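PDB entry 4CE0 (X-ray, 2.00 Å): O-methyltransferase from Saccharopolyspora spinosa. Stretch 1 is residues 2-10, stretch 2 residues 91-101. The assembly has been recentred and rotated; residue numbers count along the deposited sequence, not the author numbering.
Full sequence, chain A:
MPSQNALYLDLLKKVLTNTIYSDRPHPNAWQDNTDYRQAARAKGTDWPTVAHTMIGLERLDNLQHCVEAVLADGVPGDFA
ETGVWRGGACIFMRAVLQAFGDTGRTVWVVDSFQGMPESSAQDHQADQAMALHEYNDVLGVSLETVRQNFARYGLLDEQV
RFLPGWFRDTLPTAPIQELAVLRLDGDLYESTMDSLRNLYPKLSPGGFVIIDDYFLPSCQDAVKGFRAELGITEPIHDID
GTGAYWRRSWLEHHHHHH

Stretch 1, residues 2-10: PSQNALYLD
Stretch 2 91-101: IFMRAVLQAFG

The two stretches lie in one chain and pack as nearly antiparallel helices. Helix 6-10 continues later in the chain; the second helix begins before I91 and runs through the stretch toward G101. Their axes approach to 10.0 Å, with 170° between N-to-C directions. Residues 3-5 lead into the first helix, with phi/psi of 143/49, -86/153 and 54/47; residues 6-10 are helical. G101 has positive phi (68/15) and closes the second helix in a Schellman motif; G101 N bonds weakly to Q98 O (3.3 Å). Register follows three CA pairs. Q4 CA lies 5.8 Å from F100 CA. N5 CA lies 5.4 Å from A99 CA. L9 CA lies 7.1 Å from V96 CA. Together the stretches bury 468 Å².

One hydrogen bond crosses the interface. N5 (chi1 m, -72°; chi2 -63°) points toward the second helix, and N5 ND2 donates to A99 O at 2.9 Å, with an angle of 159°. This carbonyl lies near the C-terminal end of the helix, where it accepts no backbone bond within the stretch. N5 holds the N-cap position but makes no capping bond. Within stretch 1, N5 N donates to Q4 OE1 at 3.0 Å.

Apolar packing centres on L9 (chi1 m, chi2 t). Its side chain is a knob among F92, A95, V96 and A99. L9 CD1 lies 3.9 Å from A99 CB; L9 CD2 lies 4.3 Å from both F92 CE1 and V96 CG2. The small A95 and A99 point toward stretch 1, and their methyls give a short apolar surface against which the L9 side chain and the Y8 ring pack. Y8 (chi1 t, 175°; chi2 55°) sets its ring edge near A99, with Y8 CD2 4.1 Å from A99 CB. Y8 OH is 3.6 Å from A95 CB.

F100 (chi1 m, -83°; chi2 83°) covers the start of stretch 1. Its ring meets the backbone obliquely: F100 CZ is 3.7 Å from Q4 N, and F100 CE2 is 3.8 Å from S3 N. P2 and S3 are poorly ordered.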

# COMPACT_ATOMS: atom_id res chain seq x y z
N PRO A 2 -1.29 -20.90 -5.69
CA PRO A 2 -2.75 -21.01 -5.76
C PRO A 2 -3.43 -19.74 -6.34
O PRO A 2 -4.37 -19.86 -7.13
CB PRO A 2 -3.15 -21.22 -4.28
CG PRO A 2 -1.96 -21.89 -3.67
CD PRO A 2 -0.75 -21.32 -4.39
N SER A 3 -2.93 -18.57 -5.91
CA SER A 3 -3.34 -17.21 -6.35
C SER A 3 -3.27 -16.32 -5.10
O SER A 3 -4.21 -15.56 -4.79
CB SER A 3 -4.74 -17.15 -6.97
OG SER A 3 -4.76 -17.75 -8.25
N GLN A 4 -2.15 -16.43 -4.39
CA GLN A 4 -2.12 -16.05 -2.99
C GLN A 4 -1.86 -14.56 -2.77
O GLN A 4 -1.24 -13.90 -3.62
CB GLN A 4 -1.09 -16.90 -2.24
CG GLN A 4 -1.72 -17.92 -1.27
CD GLN A 4 -2.54 -17.26 -0.17
OE1 GLN A 4 -3.48 -16.51 -0.43
NE2 GLN A 4 -2.17 -17.53 1.08
N ASN A 5 -2.36 -14.06 -1.64
CA ASN A 5 -2.21 -12.66 -1.25
C ASN A 5 -2.68 -11.66 -2.28
O ASN A 5 -2.02 -10.66 -2.56
CB ASN A 5 -0.76 -12.40 -0.85
CG ASN A 5 -0.42 -13.03 0.50
OD1 ASN A 5 -1.00 -12.68 1.52
ND2 ASN A 5 0.52 -13.97 0.50
N ALA A 6 -3.88 -11.87 -2.83
CA ALA A 6 -4.40 -10.96 -3.83
C ALA A 6 -4.58 -9.52 -3.33
O ALA A 6 -4.31 -8.58 -4.06
CB ALA A 6 -5.75 -11.48 -4.41
N LEU A 7 -5.07 -9.36 -2.09
CA LEU A 7 -5.28 -8.01 -1.51
C LEU A 7 -3.99 -7.21 -1.43
O LEU A 7 -3.92 -6.03 -1.82
CB LEU A 7 -5.89 -8.13 -0.11
CG LEU A 7 -7.37 -8.53 -0.06
CD1 LEU A 7 -7.82 -8.75 1.37
CD2 LEU A 7 -8.19 -7.45 -0.73
N TYR A 8 -2.95 -7.88 -0.93
CA TYR A 8 -1.61 -7.31 -0.90
C TYR A 8 -1.19 -6.78 -2.25
O TYR A 8 -0.84 -5.60 -2.39
CB TYR A 8 -0.64 -8.39 -0.44
CG TYR A 8 0.82 -8.03 -0.47
CD1 TYR A 8 1.31 -6.90 0.20
CD2 TYR A 8 1.73 -8.83 -1.16
CE1 TYR A 8 2.67 -6.58 0.19
CE2 TYR A 8 3.11 -8.52 -1.17
CZ TYR A 8 3.56 -7.40 -0.50
OH TYR A 8 4.91 -7.11 -0.53
N LEU A 9 -1.22 -7.64 -3.27
CA LEU A 9 -0.74 -7.25 -4.59
C LEU A 9 -1.60 -6.16 -5.25
O LEU A 9 -1.08 -5.25 -5.92
CB LEU A 9 -0.65 -8.46 -5.50
CG LEU A 9 0.34 -9.52 -5.02
CD1 LEU A 9 0.34 -10.72 -5.96
CD2 LEU A 9 1.72 -8.94 -4.96
N ASP A 10 -2.90 -6.21 -5.03
CA ASP A 10 -3.78 -5.18 -5.54
C ASP A 10 -3.46 -3.84 -4.90
O ASP A 10 -3.32 -2.83 -5.60
CB ASP A 10 -5.24 -5.53 -5.27
CG ASP A 10 -6.21 -4.52 -5.87
OD1 ASP A 10 -6.25 -4.40 -7.12
OD2 ASP A 10 -6.94 -3.86 -5.10
N ILE A 91 10.37 -3.80 -7.73
CA ILE A 91 9.74 -4.00 -6.41
C ILE A 91 8.52 -4.91 -6.54
O ILE A 91 8.34 -5.86 -5.75
CB ILE A 91 9.36 -2.67 -5.77
CG1 ILE A 91 10.62 -1.89 -5.40
CG2 ILE A 91 8.55 -2.85 -4.48
CD1 ILE A 91 10.39 -0.45 -5.15
N PHE A 92 7.70 -4.65 -7.55
CA PHE A 92 6.52 -5.46 -7.76
C PHE A 92 6.84 -6.92 -8.02
O PHE A 92 6.25 -7.79 -7.40
CB PHE A 92 5.66 -4.93 -8.90
CG PHE A 92 4.37 -5.65 -9.04
CD1 PHE A 92 3.37 -5.48 -8.08
CD2 PHE A 92 4.17 -6.54 -10.09
CE1 PHE A 92 2.17 -6.16 -8.19
CE2 PHE A 92 2.98 -7.23 -10.21
CZ PHE A 92 1.97 -7.03 -9.26
N MET A 93 7.82 -7.21 -8.89
CA MET A 93 8.17 -8.61 -9.14
C MET A 93 8.63 -9.27 -7.84
O MET A 93 8.30 -10.42 -7.55
CB MET A 93 9.26 -8.72 -10.20
CG MET A 93 8.86 -8.19 -11.52
SD MET A 93 10.01 -8.62 -12.83
CE MET A 93 11.24 -7.40 -12.53
N ARG A 94 9.40 -8.54 -7.06
CA ARG A 94 9.87 -9.10 -5.78
C ARG A 94 8.68 -9.35 -4.86
O ARG A 94 8.64 -10.32 -4.09
CB ARG A 94 10.88 -8.17 -5.12
CG ARG A 94 11.30 -8.57 -3.66
CD ARG A 94 12.08 -9.86 -3.56
NE ARG A 94 12.23 -10.35 -2.18
CZ ARG A 94 11.43 -11.26 -1.61
NH1 ARG A 94 10.37 -11.76 -2.25
NH2 ARG A 94 11.66 -11.65 -0.37
N ALA A 95 7.68 -8.48 -4.97
CA ALA A 95 6.51 -8.62 -4.09
C ALA A 95 5.65 -9.82 -4.51
O ALA A 95 5.07 -10.49 -3.67
CB ALA A 95 5.70 -7.35 -4.07
N VAL A 96 5.59 -10.10 -5.81
CA VAL A 96 4.83 -11.28 -6.23
C VAL A 96 5.46 -12.57 -5.64
O VAL A 96 4.75 -13.41 -5.07
CB VAL A 96 4.70 -11.38 -7.73
CG1 VAL A 96 3.86 -12.58 -8.08
CG2 VAL A 96 4.08 -10.10 -8.31
N LEU A 97 6.79 -12.71 -5.78
CA LEU A 97 7.52 -13.80 -5.13
C LEU A 97 7.21 -13.90 -3.64
O LEU A 97 7.00 -14.99 -3.10
CB LEU A 97 9.04 -13.63 -5.29
CG LEU A 97 9.60 -13.63 -6.71
CD1 LEU A 97 11.11 -13.48 -6.67
CD2 LEU A 97 9.18 -14.88 -7.44
N GLN A 98 7.24 -12.77 -2.95
CA GLN A 98 6.83 -12.72 -1.55
C GLN A 98 5.40 -13.20 -1.39
O GLN A 98 5.11 -13.93 -0.45
CB GLN A 98 6.94 -11.27 -1.02
CG GLN A 98 6.64 -11.13 0.46
CD GLN A 98 7.65 -11.85 1.32
OE1 GLN A 98 7.30 -12.49 2.31
NE2 GLN A 98 8.92 -11.76 0.94
N ALA A 99 4.48 -12.80 -2.27
CA ALA A 99 3.07 -13.18 -2.08
C ALA A 99 2.91 -14.68 -2.24
O ALA A 99 2.03 -15.30 -1.64
CB ALA A 99 2.17 -12.48 -3.06
N PHE A 100 3.78 -15.27 -3.06
CA PHE A 100 3.66 -16.70 -3.36
C PHE A 100 4.60 -17.56 -2.54
O PHE A 100 4.60 -18.77 -2.68
CB PHE A 100 3.87 -16.94 -4.84
CG PHE A 100 2.62 -16.72 -5.65
CD1 PHE A 100 2.26 -15.44 -6.06
CD2 PHE A 100 1.81 -17.80 -6.01
CE1 PHE A 100 1.12 -15.24 -6.79
CE2 PHE A 100 0.68 -17.60 -6.75
CZ PHE A 100 0.32 -16.31 -7.14
N GLY A 101 5.38 -16.94 -1.65
CA GLY A 101 6.33 -17.69 -0.84
C GLY A 101 7.50 -18.32 -1.60
O GLY A 101 8.17 -19.17 -1.04